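Local coordinates for protein interacting with Hsp90 1 (Saccharomyces cerevisiae, PDB 4CHH), which takes part in pre-rRNA processing, is required for the NOP58-snoRNA interaction, and belongs to the R2TP complex, which also contains RVB1, RVB2 and TAH1, at residues Leu68-Phe76 and Glu89-Ser97. Residues are numbered along the deposited sequence; the frame is centred on the assembly and turned at random. Where two conformers were deposited one is given.
Sequences LVPKPEVDF and EWEIPIITS
A chi1 of -165° swings the W90 indole opposite its own amide nitrogen, and a chi2 of 104° turns it so that it reaches across to P72 and V74, its NE1 edge facing the 68-76 loop. W90 NE1 donates to V74 O at 2.9 Å, a nearly straight bond (168° at the hydrogen) that lies in the indole plane. P72 lies over one indole face, its CG 4.0 Å from the centroid of the W90 six-membered ring in a CH-pi contact offset toward the rim. V74 CB packs against W90 CD1, and F76 CD1 approaches W90 CH2 at 4.2 Å. Replacing W90 by alanine would take away the indole and is likely to leave V74 O without this donor and P72 without its aromatic surface. V81, L84 and I85 of helix 78-86 also touch the indole, tying the loop to the helix that follows it. Farther along, the P93 ring lies against P70 O, with P93 CG 3.4 Å from that oxygen, and P93 CD meets P72 CD at 3.8 Å. One water donates to both P70 O and P93 O, bridging the backbones. The side chains of V69 and I95, the latter on strand 95-103, run alongside each other with opposite sense, V69 CG1 4.0 Å from I95 CD1. This joint within the PIH1 N-terminal domain is mostly apolar, so it probably depends on fit of shape rather than on charge.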
loop_
_atom_site.group_PDB
_atom_site.type_symbol
_atom_site.label_atom_id
_atom_site.label_comp_id
_atom_site.label_asym_id
_atom_site.label_seq_id
_atom_site.Cartn_x
_atom_site.Cartn_y
_atom_site.Cartn_z
ATOM N N LEU A 68 10.571 9.744 2.397
ATOM C CA LEU A 68 10.174 10.702 1.357
ATOM C C LEU A 68 8.656 10.815 1.162
ATOM O O LEU A 68 8.197 11.723 0.461
ATOM C CB LEU A 68 10.833 10.273 0.026
ATOM C CG LEU A 68 12.186 10.905 -0.343
ATOM C CD1 LEU A 68 13.275 10.574 0.668
ATOM C CD2 LEU A 68 12.631 10.437 -1.706
ATOM N N VAL A 69 7.891 9.878 1.733
ATOM C CA VAL A 69 6.435 9.854 1.664
ATOM C C VAL A 69 5.931 10.817 2.743
ATOM O O VAL A 69 6.413 10.757 3.885
ATOM C CB VAL A 69 5.833 8.413 1.848
ATOM C CG1 VAL A 69 4.300 8.419 1.807
ATOM C CG2 VAL A 69 6.395 7.416 0.831
ATOM N N PRO A 70 4.951 11.689 2.435
ATOM C CA PRO A 70 4.379 12.533 3.493
ATOM C C PRO A 70 3.852 11.712 4.674
ATOM O O PRO A 70 3.544 10.512 4.559
ATOM C CB PRO A 70 3.220 13.247 2.794
ATOM C CG PRO A 70 3.585 13.232 1.346
ATOM C CD PRO A 70 4.274 11.911 1.143
ATOM N N LYS A 71 3.788 12.358 5.826
ATOM C CA LYS A 71 3.291 11.702 7.024
ATOM C C LYS A 71 2.233 12.615 7.697
ATOM O O LYS A 71 2.206 13.819 7.398
ATOM C CB LYS A 71 4.444 11.320 7.969
ATOM C CG LYS A 71 5.214 12.473 8.587
ATOM C CD LYS A 71 6.242 11.997 9.622
ATOM C CE LYS A 71 5.638 11.654 10.973
ATOM N NZ LYS A 71 6.664 11.684 12.061
ATOM N N PRO A 72 1.283 12.068 8.502
ATOM C CA PRO A 72 0.303 12.954 9.171
ATOM C C PRO A 72 0.998 14.040 10.003
ATOM O O PRO A 72 2.065 13.800 10.589
ATOM C CB PRO A 72 -0.456 11.977 10.097
ATOM C CG PRO A 72 -0.287 10.651 9.450
ATOM C CD PRO A 72 1.125 10.679 8.961
ATOM N N GLU A 73 0.371 15.203 10.096
ATOM C CA GLU A 73 0.855 16.321 10.912
ATOM C C GLU A 73 0.659 16.006 12.401
ATOM O O GLU A 73 1.498 16.378 13.218
ATOM C CB GLU A 73 0.153 17.623 10.520
ATOM C CG GLU A 73 0.714 18.223 9.240
ATOM C CD GLU A 73 0.105 19.545 8.804
ATOM O OE1 GLU A 73 -1.143 19.643 8.726
ATOM O OE2 GLU A 73 0.884 20.490 8.546
ATOM N N VAL A 74 -0.424 15.270 12.732
ATOM C CA VAL A 74 -0.734 14.825 14.091
ATOM C C VAL A 74 0.003 13.495 14.347
ATOM O O VAL A 74 -0.251 12.503 13.653
ATOM C CB VAL A 74 -2.268 14.691 14.349
ATOM C CG1 VAL A 74 -2.534 14.115 15.733
ATOM C CG2 VAL A 74 -2.985 16.034 14.178
ATOM N N ASP A 75 0.892 13.490 15.357
ATOM C CA ASP A 75 1.674 12.334 15.808
ATOM C C ASP A 75 0.743 11.214 16.286
ATOM O O ASP A 75 -0.313 11.511 16.840
ATOM C CB ASP A 75 2.632 12.764 16.949
ATOM C CG ASP A 75 3.690 11.733 17.313
ATOM O OD1 ASP A 75 4.145 10.988 16.399
ATOM O OD2 ASP A 75 4.066 11.664 18.507
ATOM N N PHE A 76 1.113 9.930 16.062
ATOM C CA PHE A 76 0.220 8.836 16.450
ATOM C C PHE A 76 0.160 8.653 17.955
ATOM O O PHE A 76 1.141 8.330 18.623
ATOM C CB PHE A 76 0.526 7.479 15.771
ATOM C CG PHE A 76 -0.457 6.394 16.197
ATOM C CD1 PHE A 76 -1.797 6.453 15.816
ATOM C CD2 PHE A 76 -0.057 5.359 17.036
ATOM C CE1 PHE A 76 -2.721 5.506 16.276
ATOM C CE2 PHE A 76 -0.980 4.395 17.473
ATOM C CZ PHE A 76 -2.308 4.483 17.098
ATOM N N GLU A 89 -10.396 12.814 9.340
ATOM C CA GLU A 89 -9.484 13.938 9.520
ATOM C C GLU A 89 -8.038 13.479 9.691
ATOM O O GLU A 89 -7.136 14.314 9.790
ATOM C CB GLU A 89 -9.942 14.783 10.722
ATOM C CG GLU A 89 -11.044 15.751 10.337
ATOM C CD GLU A 89 -11.611 16.557 11.490
ATOM O OE1 GLU A 89 -10.846 17.314 12.132
ATOM O OE2 GLU A 89 -12.835 16.454 11.730
ATOM N N TRP A 90 -7.797 12.150 9.668
ATOM C CA TRP A 90 -6.444 11.639 9.804
ATOM C C TRP A 90 -6.289 10.372 8.977
ATOM O O TRP A 90 -7.152 9.498 9.008
ATOM C CB TRP A 90 -6.154 11.347 11.288
ATOM C CG TRP A 90 -4.719 11.136 11.666
ATOM C CD1 TRP A 90 -3.915 12.037 12.306
ATOM C CD2 TRP A 90 -3.980 9.894 11.628
ATOM N NE1 TRP A 90 -2.693 11.469 12.576
ATOM C CE2 TRP A 90 -2.706 10.151 12.176
ATOM C CE3 TRP A 90 -4.260 8.597 11.142
ATOM C CZ2 TRP A 90 -1.737 9.144 12.327
ATOM C CZ3 TRP A 90 -3.292 7.611 11.258
ATOM C CH2 TRP A 90 -2.047 7.884 11.849
ATOM N N GLU A 91 -5.140 10.242 8.310
ATOM C CA GLU A 91 -4.817 9.063 7.507
ATOM C C GLU A 91 -3.336 8.932 7.342
ATOM O O GLU A 91 -2.634 9.932 7.314
ATOM C CB GLU A 91 -5.480 9.188 6.117
ATOM C CG GLU A 91 -5.615 7.863 5.384
ATOM C CD GLU A 91 -6.753 7.748 4.390
ATOM O OE1 GLU A 91 -7.889 8.148 4.728
ATOM O OE2 GLU A 91 -6.525 7.173 3.303
ATOM N N ILE A 92 -2.849 7.709 7.191
ATOM C CA ILE A 92 -1.448 7.488 6.849
ATOM C C ILE A 92 -1.365 7.699 5.312
ATOM O O ILE A 92 -1.994 6.923 4.591
ATOM C CB ILE A 92 -0.929 6.086 7.293
ATOM C CG1 ILE A 92 -0.790 5.980 8.821
ATOM C CG2 ILE A 92 0.394 5.734 6.574
ATOM C CD1 ILE A 92 -0.328 4.590 9.373
ATOM N N PRO A 93 -0.658 8.724 4.773
ATOM C CA PRO A 93 -0.570 8.847 3.297
ATOM C C PRO A 93 0.074 7.598 2.649
ATOM O O PRO A 93 1.015 7.014 3.199
ATOM C CB PRO A 93 0.302 10.098 3.099
ATOM C CG PRO A 93 0.123 10.898 4.409
ATOM C CD PRO A 93 0.103 9.800 5.447
ATOM N N ILE A 94 -0.486 7.158 1.515
ATOM C CA ILE A 94 0.015 6.004 0.761
ATOM C C ILE A 94 0.293 6.424 -0.684
ATOM O O ILE A 94 -0.574 7.012 -1.318
ATOM C CB ILE A 94 -0.963 4.777 0.802
ATOM C CG1 ILE A 94 -1.355 4.406 2.266
ATOM C CG2 ILE A 94 -0.341 3.549 0.060
ATOM C CD1 ILE A 94 -2.569 3.630 2.417
ATOM N N ILE A 95 1.467 6.060 -1.205
ATOM C CA ILE A 95 1.804 6.211 -2.602
ATOM C C ILE A 95 1.829 4.777 -3.170
ATOM O O ILE A 95 2.603 3.930 -2.718
ATOM C CB ILE A 95 3.103 7.032 -2.852
ATOM C CG1 ILE A 95 2.931 8.493 -2.320
ATOM C CG2 ILE A 95 3.401 7.057 -4.384
ATOM C CD1 ILE A 95 4.201 9.284 -2.141
ATOM N N THR A 96 0.938 4.506 -4.127
ATOM C CA THR A 96 0.741 3.174 -4.706
ATOM C C THR A 96 1.275 3.132 -6.110
ATOM O O THR A 96 1.017 4.033 -6.912
ATOM C CB THR A 96 -0.757 2.796 -4.669
ATOM O OG1 THR A 96 -1.223 2.983 -3.339
ATOM C CG2 THR A 96 -1.019 1.364 -5.093
ATOM N N SER A 97 1.985 2.059 -6.419
ATOM C CA SER A 97 2.545 1.859 -7.745
ATOM C C SER A 97 1.477 1.398 -8.723
ATOM O O SER A 97 0.395 0.972 -8.319
ATOM C CB SER A 97 3.657 0.816 -7.661
ATOM O OG SER A 97 3.133 -0.487 -7.445
HETATM O O HOH W 1 2.715 7.833 5.199
#